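Local coordinates for putative fusidic acid resistance protein (Staphylococcus aureus, PDB 2YB5) that confers resistance to the antibiotic fusidic acid by ribosome clearance, probably through binding elongation factor G, at residues L18-Q21 with L22-L25; K38-L41 with L42-N46; L76-E79 with L80-Y83; D203-N206 with L207-F210. All blocks are in the same frame, centred on the assembly; numbering follows the deposited sequence.

Interaction 1: L18-Q21 with L22-L25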
ATOM      1  N   LEU A  18      10.688  -6.694  -3.852  1.00 46.48           N
ATOM      2  CA  LEU A  18      11.420  -7.823  -4.441  1.00 46.44           C
ATOM      3  C   LEU A  18      12.730  -7.366  -5.089  1.00 48.52           C
ATOM      4  O   LEU A  18      13.752  -8.045  -4.973  1.00 48.95           O
ATOM      5  CB  LEU A  18      10.557  -8.575  -5.449  1.00 45.17           C
ATOM      6  CG  LEU A  18       9.339  -9.307  -4.870  1.00 43.68           C
ATOM      7  CD1 LEU A  18       8.314  -9.564  -5.965  1.00 44.23           C
ATOM      8  CD2 LEU A  18       9.735 -10.602  -4.178  1.00 40.78           C
ATOM      9  N   VAL A  19      12.700  -6.209  -5.745  1.00 49.87           N
ATOM     10  CA  VAL A  19      13.895  -5.651  -6.365  1.00 52.64           C
ATOM     11  C   VAL A  19      14.976  -5.338  -5.321  1.00 55.13           C
ATOM     12  O   VAL A  19      16.144  -5.656  -5.540  1.00 57.13           O
ATOM     13  CB  VAL A  19      13.569  -4.405  -7.216  1.00 53.72           C
ATOM     14  CG1 VAL A  19      14.834  -3.676  -7.622  1.00 56.58           C
ATOM     15  CG2 VAL A  19      12.776  -4.816  -8.459  1.00 52.98           C
ATOM     16  N   TYR A  20      14.595  -4.753  -4.186  1.00 55.71           N
ATOM     17  CA  TYR A  20      15.554  -4.506  -3.101  1.00 58.78           C
ATOM     18  C   TYR A  20      16.076  -5.810  -2.509  1.00 59.02           C
ATOM     19  O   TYR A  20      17.217  -5.866  -2.070  1.00 61.46           O
ATOM     20  CB  TYR A  20      14.960  -3.666  -1.961  1.00 59.19           C
ATOM     21  CG  TYR A  20      14.514  -2.252  -2.304  1.00 61.60           C
ATOM     22  CD1 TYR A  20      15.118  -1.506  -3.321  1.00 65.03           C
ATOM     23  CD2 TYR A  20      13.478  -1.654  -1.587  1.00 63.27           C
ATOM     24  CE1 TYR A  20      14.691  -0.199  -3.610  1.00 66.89           C
ATOM     25  CE2 TYR A  20      13.050  -0.360  -1.866  1.00 64.77           C
ATOM     26  CZ  TYR A  20      13.654   0.362  -2.874  1.00 66.88           C
ATOM     27  OH  TYR A  20      13.196   1.642  -3.131  1.00 69.35           O
ATOM     28  N   GLN A  21      15.241  -6.847  -2.474  1.00 57.17           N
ATOM     29  CA  GLN A  21      15.690  -8.144  -1.988  1.00 57.87           C
ATOM     30  C   GLN A  21      16.775  -8.700  -2.914  1.00 58.76           C
ATOM     31  O   GLN A  21      17.740  -9.268  -2.440  1.00 59.90           O
ATOM     32  CB  GLN A  21      14.527  -9.132  -1.848  1.00 56.11           C
ATOM     33  CG  GLN A  21      14.867 -10.392  -1.007  1.00 58.33           C
ATOM     34  CD  GLN A  21      14.769 -10.178   0.510  1.00 61.24           C
ATOM     35  OE1 GLN A  21      14.625  -9.056   0.988  1.00 65.47           O
ATOM     36  NE2 GLN A  21      14.834 -11.265   1.263  1.00 63.00           N
ATOM     37  N   LEU A  22      16.606  -8.515  -4.224  1.00 58.57           N
ATOM     38  CA  LEU A  22      17.621  -8.880  -5.208  1.00 60.43           C
ATOM     39  C   LEU A  22      18.945  -8.179  -4.932  1.00 63.79           C
ATOM     40  O   LEU A  22      20.010  -8.779  -5.075  1.00 65.31           O
ATOM     41  CB  LEU A  22      17.163  -8.539  -6.633  1.00 60.40           C
ATOM     42  CG  LEU A  22      16.504  -9.641  -7.458  1.00 59.24           C
ATOM     43  CD1 LEU A  22      16.170  -9.106  -8.856  1.00 61.66           C
ATOM     44  CD2 LEU A  22      17.409 -10.855  -7.559  1.00 58.94           C
ATOM     45  N   ILE A  23      18.869  -6.908  -4.544  1.00 65.24           N
ATOM     46  CA  ILE A  23      20.058  -6.141  -4.189  1.00 69.05           C
ATOM     47  C   ILE A  23      20.753  -6.692  -2.934  1.00 70.57           C
ATOM     48  O   ILE A  23      21.980  -6.667  -2.846  1.00 73.50           O
ATOM     49  CB  ILE A  23      19.724  -4.651  -4.014  1.00 70.13           C
ATOM     50  CG1 ILE A  23      19.401  -4.034  -5.381  1.00 70.28           C
ATOM     51  CG2 ILE A  23      20.887  -3.910  -3.368  1.00 74.38           C
ATOM     52  CD1 ILE A  23      18.846  -2.614  -5.310  1.00 70.59           C
ATOM     53  N   LYS A  24      19.977  -7.186  -1.971  1.00 69.08           N
ATOM     54  CA  LYS A  24      20.554  -7.860  -0.798  1.00 70.80           C
ATOM     55  C   LYS A  24      21.366  -9.073  -1.245  1.00 70.89           C
ATOM     56  O   LYS A  24      22.514  -9.237  -0.842  1.00 73.98           O
ATOM     57  CB  LYS A  24      19.471  -8.297   0.197  1.00 69.08           C
ATOM     58  CG  LYS A  24      18.892  -7.178   1.061  1.00 70.55           C
ATOM     59  CD  LYS A  24      17.680  -7.685   1.839  1.00 69.53           C
ATOM     60  CE  LYS A  24      17.343  -6.811   3.032  1.00 72.41           C
ATOM     61  NZ  LYS A  24      16.063  -7.239   3.691  1.00 71.21           N
ATOM     62  N   LEU A  25      20.768  -9.910  -2.092  1.00 68.06           N
ATOM     63  CA  LEU A  25      21.474 -11.060  -2.663  1.00 68.31           C
ATOM     64  C   LEU A  25      22.745 -10.636  -3.397  1.00 71.03           C
ATOM     65  O   LEU A  25      23.802 -11.214  -3.180  1.00 72.97           O
ATOM     66  CB  LEU A  25      20.567 -11.866  -3.603  1.00 65.64           C
ATOM     67  CG  LEU A  25      19.790 -13.038  -2.987  1.00 64.35           C
ATOM     68  CD1 LEU A  25      19.088 -12.649  -1.704  1.00 64.86           C
ATOM     69  CD2 LEU A  25      18.792 -13.590  -3.994  1.00 62.62           C
TER

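Interaction 2: K38-L41 with L42-N46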
ATOM      1  N   LYS A  38      17.818 -16.008  -6.626  1.00 48.19           N
ATOM      2  CA  LYS A  38      17.756 -15.000  -7.684  1.00 49.35           C
ATOM      3  C   LYS A  38      16.654 -15.325  -8.671  1.00 48.65           C
ATOM      4  O   LYS A  38      15.858 -14.460  -9.013  1.00 48.02           O
ATOM      5  CB  LYS A  38      19.077 -14.871  -8.443  1.00 52.19           C
ATOM      6  CG  LYS A  38      19.093 -13.696  -9.439  1.00 53.90           C
ATOM      7  CD  LYS A  38      20.288 -13.780 -10.391  1.00 57.58           C
ATOM      8  CE  LYS A  38      20.041 -14.756 -11.544  1.00 59.08           C
ATOM      9  NZ  LYS A  38      20.990 -14.557 -12.683  1.00 62.23           N
ATOM     10  N   ASP A  39      16.610 -16.570  -9.132  1.00 49.28           N
ATOM     11  CA  ASP A  39      15.576 -16.966 -10.089  1.00 49.50           C
ATOM     12  C   ASP A  39      14.201 -16.848  -9.416  1.00 47.80           C
ATOM     13  O   ASP A  39      13.231 -16.486 -10.067  1.00 46.79           O
ATOM     14  CB  ASP A  39      15.792 -18.387 -10.608  1.00 50.52           C
ATOM     15  CG  ASP A  39      17.040 -18.524 -11.471  1.00 53.76           C
ATOM     16  OD1 ASP A  39      17.467 -17.535 -12.106  1.00 57.06           O
ATOM     17  OD2 ASP A  39      17.590 -19.641 -11.528  1.00 55.22           O
ATOM     18  N   PHE A  40      14.130 -17.147  -8.120  1.00 46.86           N
ATOM     19  CA  PHE A  40      12.878 -17.000  -7.389  1.00 46.43           C
ATOM     20  C   PHE A  40      12.361 -15.558  -7.441  1.00 45.18           C
ATOM     21  O   PHE A  40      11.231 -15.318  -7.854  1.00 44.53           O
ATOM     22  CB  PHE A  40      13.015 -17.428  -5.928  1.00 46.48           C
ATOM     23  CG  PHE A  40      11.777 -17.153  -5.111  1.00 47.90           C
ATOM     24  CD1 PHE A  40      10.615 -17.891  -5.325  1.00 49.17           C
ATOM     25  CD2 PHE A  40      11.760 -16.140  -4.154  1.00 49.35           C
ATOM     26  CE1 PHE A  40       9.468 -17.643  -4.586  1.00 49.82           C
ATOM     27  CE2 PHE A  40      10.610 -15.879  -3.403  1.00 49.46           C
ATOM     28  CZ  PHE A  40       9.463 -16.630  -3.621  1.00 49.90           C
ATOM     29  N   LEU A  41      13.202 -14.621  -7.005  1.00 44.85           N
ATOM     30  CA  LEU A  41      12.874 -13.196  -6.992  1.00 44.23           C
ATOM     31  C   LEU A  41      12.440 -12.737  -8.382  1.00 44.71           C
ATOM     32  O   LEU A  41      11.392 -12.116  -8.543  1.00 44.02           O
ATOM     33  CB  LEU A  41      14.085 -12.374  -6.538  1.00 44.82           C
ATOM     34  CG  LEU A  41      14.450 -12.336  -5.044  1.00 44.92           C
ATOM     35  CD1 LEU A  41      14.105 -13.609  -4.328  1.00 46.26           C
ATOM     36  CD2 LEU A  41      15.909 -12.009  -4.837  1.00 44.83           C
ATOM     37  N   LEU A  42      13.235 -13.071  -9.392  1.00 46.14           N
ATOM     38  CA  LEU A  42      12.927 -12.637 -10.754  1.00 47.83           C
ATOM     39  C   LEU A  42      11.559 -13.150 -11.210  1.00 48.24           C
ATOM     40  O   LEU A  42      10.757 -12.382 -11.770  1.00 48.13           O
ATOM     41  CB  LEU A  42      14.023 -13.073 -11.719  1.00 49.75           C
ATOM     42  CG  LEU A  42      15.379 -12.406 -11.486  1.00 50.53           C
ATOM     43  CD1 LEU A  42      16.419 -12.988 -12.459  1.00 51.78           C
ATOM     44  CD2 LEU A  42      15.265 -10.887 -11.623  1.00 49.64           C
ATOM     45  N   ASN A  43      11.278 -14.428 -10.938  1.00 48.73           N
ATOM     46  CA  ASN A  43       9.987 -15.013 -11.312  1.00 50.13           C
ATOM     47  C   ASN A  43       8.788 -14.451 -10.545  1.00 49.14           C
ATOM     48  O   ASN A  43       7.690 -14.402 -11.099  1.00 50.21           O
ATOM     49  CB  ASN A  43      10.007 -16.542 -11.222  1.00 51.21           C
ATOM     50  CG  ASN A  43      10.458 -17.205 -12.525  1.00 54.60           C
ATOM     51  OD1 ASN A  43      10.159 -16.722 -13.623  1.00 59.68           O
ATOM     52  ND2 ASN A  43      11.158 -18.323 -12.407  1.00 55.27           N
ATOM     53  N   GLU A  44       8.987 -14.034  -9.291  1.00 48.00           N
ATOM     54  CA  GLU A  44       7.925 -13.354  -8.527  1.00 47.37           C
ATOM     55  C   GLU A  44       7.552 -12.026  -9.165  1.00 47.03           C
ATOM     56  O   GLU A  44       6.370 -11.693  -9.275  1.00 47.67           O
ATOM     57  CB  GLU A  44       8.348 -13.105  -7.076  1.00 46.64           C
ATOM     58  CG  GLU A  44       8.496 -14.371  -6.237  1.00 48.33           C
ATOM     59  CD  GLU A  44       7.164 -15.017  -5.937  1.00 51.58           C
ATOM     60  OE1 GLU A  44       6.353 -14.392  -5.209  1.00 52.61           O
ATOM     61  OE2 GLU A  44       6.928 -16.148  -6.427  1.00 54.16           O
ATOM     62  N   ILE A  45       8.559 -11.263  -9.573  1.00 46.76           N
ATOM     63  CA  ILE A  45       8.324  -9.978 -10.228  1.00 47.28           C
ATOM     64  C   ILE A  45       7.553 -10.169 -11.530  1.00 49.21           C
ATOM     65  O   ILE A  45       6.572  -9.459 -11.790  1.00 49.51           O
ATOM     66  CB  ILE A  45       9.644  -9.240 -10.516  1.00 48.15           C
ATOM     67  CG1 ILE A  45      10.315  -8.848  -9.197  1.00 46.84           C
ATOM     68  CG2 ILE A  45       9.401  -8.001 -11.403  1.00 49.01           C
ATOM     69  CD1 ILE A  45      11.701  -8.298  -9.336  1.00 45.99           C
ATOM     70  N   ASN A  46       8.007 -11.127 -12.333  1.00 51.00           N
ATOM     71  CA  ASN A  46       7.410 -11.436 -13.636  1.00 53.63           C
ATOM     72  C   ASN A  46       5.967 -11.898 -13.533  1.00 54.40           C
ATOM     73  O   ASN A  46       5.119 -11.476 -14.324  1.00 56.52           O
ATOM     74  CB  ASN A  46       8.233 -12.520 -14.352  1.00 55.30           C
ATOM     75  CG  ASN A  46       7.790 -12.746 -15.794  1.00 58.39           C
ATOM     76  OD1 ASN A  46       7.712 -11.811 -16.589  1.00 57.59           O
ATOM     77  ND2 ASN A  46       7.523 -14.000 -16.139  1.00 61.03           N
TER

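Interaction 3: L76-E79 with L80-Y83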
ATOM      1  N   LEU A  76      14.413   2.459 -13.488  1.00 93.30           N
ATOM      2  CA  LEU A  76      13.648   1.403 -14.148  1.00 90.47           C
ATOM      3  C   LEU A  76      12.287   1.208 -13.467  1.00 85.47           C
ATOM      4  O   LEU A  76      11.274   1.032 -14.147  1.00 84.44           O
ATOM      5  CB  LEU A  76      14.438   0.085 -14.165  1.00 90.02           C
ATOM      6  CG  LEU A  76      15.753   0.058 -14.957  1.00 94.84           C
ATOM      7  CD1 LEU A  76      16.574  -1.183 -14.609  1.00 94.07           C
ATOM      8  CD2 LEU A  76      15.503   0.123 -16.463  1.00 98.18           C
ATOM      9  N   LEU A  77      12.270   1.249 -12.133  1.00 82.48           N
ATOM     10  CA  LEU A  77      11.014   1.175 -11.366  1.00 78.40           C
ATOM     11  C   LEU A  77      10.107   2.360 -11.680  1.00 78.76           C
ATOM     12  O   LEU A  77       8.917   2.179 -11.890  1.00 77.38           O
ATOM     13  CB  LEU A  77      11.269   1.113  -9.850  1.00 76.46           C
ATOM     14  CG  LEU A  77      11.710  -0.225  -9.246  1.00 74.28           C
ATOM     15  CD1 LEU A  77      12.000  -0.067  -7.759  1.00 72.81           C
ATOM     16  CD2 LEU A  77      10.680  -1.324  -9.482  1.00 70.37           C
ATOM     17  N   ASN A  78      10.672   3.567 -11.713  1.00 81.25           N
ATOM     18  CA  ASN A  78       9.917   4.773 -12.091  1.00 82.00           C
ATOM     19  C   ASN A  78       9.340   4.680 -13.505  1.00 82.87           C
ATOM     20  O   ASN A  78       8.273   5.222 -13.782  1.00 82.46           O
ATOM     21  CB  ASN A  78      10.789   6.031 -11.969  1.00 85.86           C
ATOM     22  CG  ASN A  78      11.043   6.438 -10.524  1.00 85.08           C
ATOM     23  OD1 ASN A  78      10.703   5.714  -9.585  1.00 82.27           O
ATOM     24  ND2 ASN A  78      11.658   7.601 -10.343  1.00 88.54           N
ATOM     25  N   GLU A  79      10.053   3.992 -14.391  1.00 84.26           N
ATOM     26  CA  GLU A  79       9.554   3.713 -15.739  1.00 85.52           C
ATOM     27  C   GLU A  79       8.373   2.744 -15.702  1.00 81.52           C
ATOM     28  O   GLU A  79       7.531   2.759 -16.605  1.00 82.69           O
ATOM     29  CB  GLU A  79      10.663   3.144 -16.628  1.00 88.69           C
ATOM     30  CG  GLU A  79      11.678   4.173 -17.095  1.00 94.04           C
ATOM     31  CD  GLU A  79      12.760   3.571 -17.978  1.00 97.30           C
ATOM     32  OE1 GLU A  79      13.297   2.495 -17.635  1.00 95.59           O
ATOM     33  OE2 GLU A  79      13.075   4.177 -19.022  1.00102.51           O
ATOM     34  N   LEU A  80       8.327   1.897 -14.670  1.00 77.03           N
ATOM     35  CA  LEU A  80       7.191   0.999 -14.452  1.00 73.45           C
ATOM     36  C   LEU A  80       5.953   1.739 -13.936  1.00 71.32           C
ATOM     37  O   LEU A  80       4.830   1.281 -14.159  1.00 70.48           O
ATOM     38  CB  LEU A  80       7.551  -0.129 -13.477  1.00 70.67           C
ATOM     39  CG  LEU A  80       8.534  -1.197 -13.943  1.00 72.00           C
ATOM     40  CD1 LEU A  80       8.853  -2.141 -12.799  1.00 69.75           C
ATOM     41  CD2 LEU A  80       7.966  -1.961 -15.123  1.00 73.74           C
ATOM     42  N   LYS A  81       6.141   2.877 -13.261  1.00 70.57           N
ATOM     43  CA  LYS A  81       5.012   3.602 -12.651  1.00 68.48           C
ATOM     44  C   LYS A  81       3.881   3.864 -13.637  1.00 68.91           C
ATOM     45  O   LYS A  81       2.728   4.048 -13.233  1.00 67.33           O
ATOM     46  CB  LYS A  81       5.465   4.917 -11.999  1.00 69.38           C
ATOM     47  CG  LYS A  81       6.178   4.704 -10.664  1.00 67.96           C
ATOM     48  CD  LYS A  81       6.493   6.011  -9.949  1.00 68.82           C
ATOM     49  CE  LYS A  81       7.278   5.744  -8.672  1.00 67.66           C
ATOM     50  NZ  LYS A  81       7.567   6.974  -7.884  1.00 68.62           N
ATOM     51  N   VAL A  82       4.223   3.870 -14.922  1.00 71.18           N
ATOM     52  CA  VAL A  82       3.257   4.065 -16.002  1.00 72.40           C
ATOM     53  C   VAL A  82       2.222   2.937 -16.058  1.00 70.08           C
ATOM     54  O   VAL A  82       1.092   3.158 -16.480  1.00 70.43           O
ATOM     55  CB  VAL A  82       3.970   4.177 -17.381  1.00 76.90           C
ATOM     56  CG1 VAL A  82       4.976   5.329 -17.379  1.00 79.49           C
ATOM     57  CG2 VAL A  82       4.654   2.868 -17.753  1.00 76.60           C
ATOM     58  N   TYR A  83       2.606   1.738 -15.615  1.00 67.34           N
ATOM     59  CA  TYR A  83       1.696   0.587 -15.621  1.00 65.71           C
ATOM     60  C   TYR A  83       0.824   0.482 -14.357  1.00 61.64           C
ATOM     61  O   TYR A  83       0.082  -0.487 -14.215  1.00 61.22           O
ATOM     62  CB  TYR A  83       2.477  -0.727 -15.818  1.00 66.17           C
ATOM     63  CG  TYR A  83       3.262  -0.844 -17.121  1.00 70.30           C
ATOM     64  CD1 TYR A  83       2.813  -0.247 -18.299  1.00 75.59           C
ATOM     65  CD2 TYR A  83       4.441  -1.585 -17.177  1.00 72.02           C
ATOM     66  CE1 TYR A  83       3.531  -0.366 -19.487  1.00 80.18           C
ATOM     67  CE2 TYR A  83       5.165  -1.712 -18.366  1.00 75.74           C
ATOM     68  CZ  TYR A  83       4.702  -1.099 -19.514  1.00 80.00           C
ATOM     69  OH  TYR A  83       5.409  -1.217 -20.694  1.00 86.50           O
TER

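Interaction 4: D203-N206 with L207-F210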
ATOM      1  N   ASP A 203      -0.007  -5.805   0.288  1.00 41.43           N
ATOM      2  CA  ASP A 203      -1.133  -6.717   0.057  1.00 41.71           C
ATOM      3  C   ASP A 203      -2.449  -6.131   0.582  1.00 39.98           C
ATOM      4  O   ASP A 203      -2.636  -6.014   1.792  1.00 39.18           O
ATOM      5  CB  ASP A 203      -0.840  -8.069   0.718  1.00 43.14           C
ATOM      6  CG  ASP A 203      -1.794  -9.172   0.281  1.00 45.53           C
ATOM      7  OD1 ASP A 203      -2.821  -8.883  -0.354  1.00 49.82           O
ATOM      8  OD2 ASP A 203      -1.508 -10.349   0.586  1.00 51.67           O
ATOM      9  N   ILE A 204      -3.355  -5.768  -0.330  1.00 40.00           N
ATOM     10  CA  ILE A 204      -4.674  -5.195   0.056  1.00 38.85           C
ATOM     11  C   ILE A 204      -5.446  -6.125   0.990  1.00 38.72           C
ATOM     12  O   ILE A 204      -6.265  -5.657   1.780  1.00 37.40           O
ATOM     13  CB  ILE A 204      -5.556  -4.830  -1.169  1.00 39.18           C
ATOM     14  CG1 ILE A 204      -6.706  -3.892  -0.770  1.00 38.87           C
ATOM     15  CG2 ILE A 204      -6.104  -6.090  -1.877  1.00 41.41           C
ATOM     16  CD1 ILE A 204      -6.255  -2.488  -0.412  1.00 37.50           C
ATOM     17  N   ASN A 205      -5.155  -7.430   0.923  1.00 39.86           N
ATOM     18  CA  ASN A 205      -5.727  -8.394   1.860  1.00 40.03           C
ATOM     19  C   ASN A 205      -5.474  -8.022   3.313  1.00 38.35           C
ATOM     20  O   ASN A 205      -6.327  -8.278   4.151  1.00 38.28           O
ATOM     21  CB  ASN A 205      -5.204  -9.817   1.613  1.00 41.95           C
ATOM     22  CG  ASN A 205      -5.921 -10.530   0.488  1.00 44.96           C
ATOM     23  OD1 ASN A 205      -6.953 -10.081   0.002  1.00 46.88           O
ATOM     24  ND2 ASN A 205      -5.372 -11.679   0.076  1.00 51.28           N
ATOM     25  N   ASN A 206      -4.312  -7.433   3.607  1.00 37.16           N
ATOM     26  CA  ASN A 206      -3.981  -7.006   4.968  1.00 35.94           C
ATOM     27  C   ASN A 206      -4.993  -5.974   5.479  1.00 34.49           C
ATOM     28  O   ASN A 206      -5.345  -5.978   6.653  1.00 33.57           O
ATOM     29  CB  ASN A 206      -2.572  -6.402   5.056  1.00 35.79           C
ATOM     30  CG  ASN A 206      -1.442  -7.391   4.673  1.00 39.15           C
ATOM     31  OD1 ASN A 206      -1.671  -8.576   4.423  1.00 41.82           O
ATOM     32  ND2 ASN A 206      -0.211  -6.879   4.629  1.00 39.25           N
ATOM     33  N   LEU A 207      -5.443  -5.078   4.598  1.00 33.44           N
ATOM     34  CA  LEU A 207      -6.459  -4.097   4.964  1.00 32.60           C
ATOM     35  C   LEU A 207      -7.825  -4.750   5.131  1.00 33.42           C
ATOM     36  O   LEU A 207      -8.574  -4.403   6.055  1.00 33.11           O
ATOM     37  CB  LEU A 207      -6.551  -2.990   3.912  1.00 32.04           C
ATOM     38  CG  LEU A 207      -7.589  -1.904   4.189  1.00 31.69           C
ATOM     39  CD1 LEU A 207      -7.242  -1.145   5.477  1.00 31.51           C
ATOM     40  CD2 LEU A 207      -7.684  -0.958   2.982  1.00 31.72           C
ATOM     41  N   TYR A 208      -8.163  -5.674   4.231  1.00 34.30           N
ATOM     42  CA  TYR A 208      -9.441  -6.383   4.334  1.00 36.35           C
ATOM     43  C   TYR A 208      -9.538  -7.179   5.638  1.00 38.19           C
ATOM     44  O   TYR A 208     -10.602  -7.234   6.242  1.00 39.26           O
ATOM     45  CB  TYR A 208      -9.649  -7.339   3.158  1.00 37.35           C
ATOM     46  CG  TYR A 208      -9.794  -6.700   1.801  1.00 35.90           C
ATOM     47  CD1 TYR A 208     -10.155  -5.359   1.650  1.00 34.48           C
ATOM     48  CD2 TYR A 208      -9.594  -7.457   0.650  1.00 36.64           C
ATOM     49  CE1 TYR A 208     -10.307  -4.800   0.384  1.00 33.68           C
ATOM     50  CE2 TYR A 208      -9.731  -6.909  -0.609  1.00 35.37           C
ATOM     51  CZ  TYR A 208     -10.084  -5.584  -0.738  1.00 34.28           C
ATOM     52  OH  TYR A 208     -10.215  -5.052  -1.996  1.00 34.30           O
ATOM     53  N   GLU A 209      -8.423  -7.768   6.073  1.00 39.49           N
ATOM     54  CA  GLU A 209      -8.407  -8.585   7.292  1.00 41.27           C
ATOM     55  C   GLU A 209      -8.470  -7.716   8.545  1.00 40.63           C
ATOM     56  O   GLU A 209      -9.104  -8.094   9.533  1.00 41.45           O
ATOM     57  CB  GLU A 209      -7.172  -9.479   7.342  1.00 42.36           C
ATOM     58  CG  GLU A 209      -7.147 -10.559   6.292  1.00 45.65           C
ATOM     59  CD  GLU A 209      -5.838 -11.325   6.277  1.00 51.01           C
ATOM     60  OE1 GLU A 209      -5.286 -11.619   7.373  1.00 54.02           O
ATOM     61  OE2 GLU A 209      -5.367 -11.657   5.162  1.00 55.64           O
ATOM     62  N   PHE A 210      -7.814  -6.557   8.505  1.00 39.08           N
ATOM     63  CA  PHE A 210      -7.953  -5.577   9.564  1.00 38.47           C
ATOM     64  C   PHE A 210      -9.417  -5.132   9.674  1.00 39.26           C
ATOM     65  O   PHE A 210      -9.981  -5.114  10.768  1.00 39.89           O
ATOM     66  CB  PHE A 210      -7.041  -4.384   9.296  1.00 37.32           C
ATOM     67  CG  PHE A 210      -7.212  -3.260  10.266  1.00 37.34           C
ATOM     68  CD1 PHE A 210      -6.743  -3.373  11.564  1.00 40.15           C
ATOM     69  CD2 PHE A 210      -7.828  -2.081   9.883  1.00 39.18           C
ATOM     70  CE1 PHE A 210      -6.903  -2.331  12.467  1.00 40.60           C
ATOM     71  CE2 PHE A 210      -7.990  -1.035  10.790  1.00 39.11           C
ATOM     72  CZ  PHE A 210      -7.526  -1.173  12.082  1.00 38.90           C
TER

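Interaction 1: L18-Q21 with L22-L25
Leu22, Ile23, Lys24 and Leu25 each give their backbone N-H to the carbonyl four residues earlier, so 18-25 is two turns of regular alpha-helix. The bond from Leu25 N to Gln21 O is the straightest, at 167°, and the one from Leu22 N to Leu18 O measures 3.0 Å. Ile23 CD1 comes to the edge of the Tyr20 ring, near its plane, with Tyr20 CD1 and Ile23 CD1 4.4 Å apart. This is a light apolar touch. The ring's hydroxyl is held by Glu74. Gln21 and Lys24 meet on the solvent side. The lysine chain is extended beyond CG, and its CD passes 3.5 Å from Gln21 OE1. The bend of the glutamine at chi2 (82°) turns OE1 toward the lysine, and the two chains cross at an angle. Lys24 NZ is 3.6 Å from the same OE1, so the aliphatic part of the lysine is as near as its amine. Leu25 leans back along the helix, its CD1 3.7 Å from Gln21 O. The buried side of this piece of helix 9-27 faces helix 35-50: Leu22 packs on Leu41 and Leu42, while Leu25 packs on Gln37 and Leu41 and reaches Met31 and His34 in the loop between the two helices.

Interaction 2: K38-L41 with L42-N46
Phe40 and Glu44, one turn apart, form the main side-chain pair on the looser, more exposed side of this helix. Glu44 CG sits over one face of the phenyl ring, offset toward the rim, in a CH-pi contact of 3.8 Å from CG to the ring centroid. The carboxylate lies nearly parallel to the ring, with the planes 16° apart, and Glu44 OE2 is 3.5 Å from Phe40 CE1. Two torsions bring them together. Phe40 CG stands opposite its own backbone N (chi1 174°), which swings the ring along the helix, and the glutamate chain bends at chi2 (-71°). Glu44 also touches Leu18 of helix 9-27. Asn43 is exposed; its CB rests 3.4 Å from Asp39 O.

The packed side is built from Leu41, Leu42 and Ile45. Leu42 CG lies 3.3 Å from Lys38 O, and its CD1 is 4.1 Å from Lys38 CG, where the leucine touches the aliphatic part of the lysine. The lysine bends at chi3, and its NZ forms a salt bridge with Asp64. Ile45 CG1 rests 3.5 Å from Leu41 O. Beneath both sides run regular helical bonds, such as Leu42 N to Lys38 O at 3.0 Å. Helix 35-50 packs on two others: Leu41 on Leu22 and Leu25 of helix 9-27, Ile45 on Phe59, Ile60 and Ile63 of helix 59-63, with Leu42 touching both Leu22 and Ile63.

Interaction 3: L76-E79 with L80-Y83
Leu77 O accepts two backbone N-H groups, from Leu80 N at 2.9 Å and from Lys81 N at 3.2 Å. Both bonds are weak, with N-H to oxygen angles of 125°. This is the C-terminal end of helix 70-80, where the alpha-helical pattern gives way to a 3-10 turn at 81-83. The change shows in the paired bonds: Leu80 N also bonds weakly to Leu76 O, and Lys81 N weakly to Asn78 O, so each amide is shared between the carbonyls three and four residues back.

Leu77 CD2 meets Leu80 CD1 at 3.9 Å on the buried side. Both leucines touch Phe59; Leu77 also lies on Val15, and Leu80 on Phe12. Asn78 and Lys81 run side by side and point the same way. Both leave the backbone with CG opposite the carbonyl carbon, and the lysine, extended beyond CG, runs alongside the amide with CE 3.5 Å from Asn78 OD1. Lys81 also touches Phe12. The 3-10 turn is closed by a bond from Tyr83 N to Leu80 O. Within it, one methyl of Val82, CG2, lies over a face of the Tyr83 ring, 3.6 Å above its plane and offset toward the rim.

Interaction 4: D203-N206 with L207-F210
Ile204 and Tyr208 make the main apolar contact, one turn apart on the helix. The isoleucine lies over a face of the tyrosine ring, with CG1 4.2 Å from the ring centroid in a CH-pi contact. Its CG2 touches the ring too, 3.9 Å from Tyr208 CE2. CG1 is trans to the backbone N (chi1 -164°), with CG2 between the N and the carbonyl carbon; both branches thus meet the ring. Beyond it, CD1 of Ile204 reaches Leu207 CD2 at 4.0 Å. Ile204 O also lies over a ring face, 3.7 Å above the plane and toward the rim.

The polar contacts begin at the N-terminal start of the helix. Asp203 is the N-cap: its OD1 accepts from Asn205 N at 3.0 Å, and the donor stands above the carboxylate plane. Tyr208 N bonds to Ile204 O in the carbonyl plane, with an N-H...O angle of 161°; Leu207 N bonds to it weakly. Glu209 N bonds to Asn205 O at 2.9 Å, and the glutamate CG packs 3.2 Å from that same oxygen. The hydroxyl of Tyr208 is bound by Lys136 O.

Phe210 and Leu207 face the sheet, on Ile190 and Tyr135 respectively. The side chain of Asn206 is about 9 Å from the zinc ion, which Cys158, Cys161, Cys191 and Cys197 hold. The arrangement is an N-capped C-terminal helix packed on the antiparallel sheet of the treble-clef zinc-finger region.

Overall arrangement
The four contacts come in series along the chain. Interactions 1, 2 and 3 lie in the N-terminal helical region, which belongs to the elongation factor G-binding family. Interaction 1 on helix 9-27 and interaction 2 on helix 35-50 have centres 10 Å apart and touch through leucines. Interaction 3, at the end of helix 70-80, has its centre about 17 Å from each; it touches interaction 1 through Val19 and Leu77 but not interaction 2. Interaction 4 has its centre about 24 Å from the other three. The chain thus has a helical region, probably the part that binds elongation factor G as its family name suggests, followed by a zinc-binding region with an antiparallel sheet.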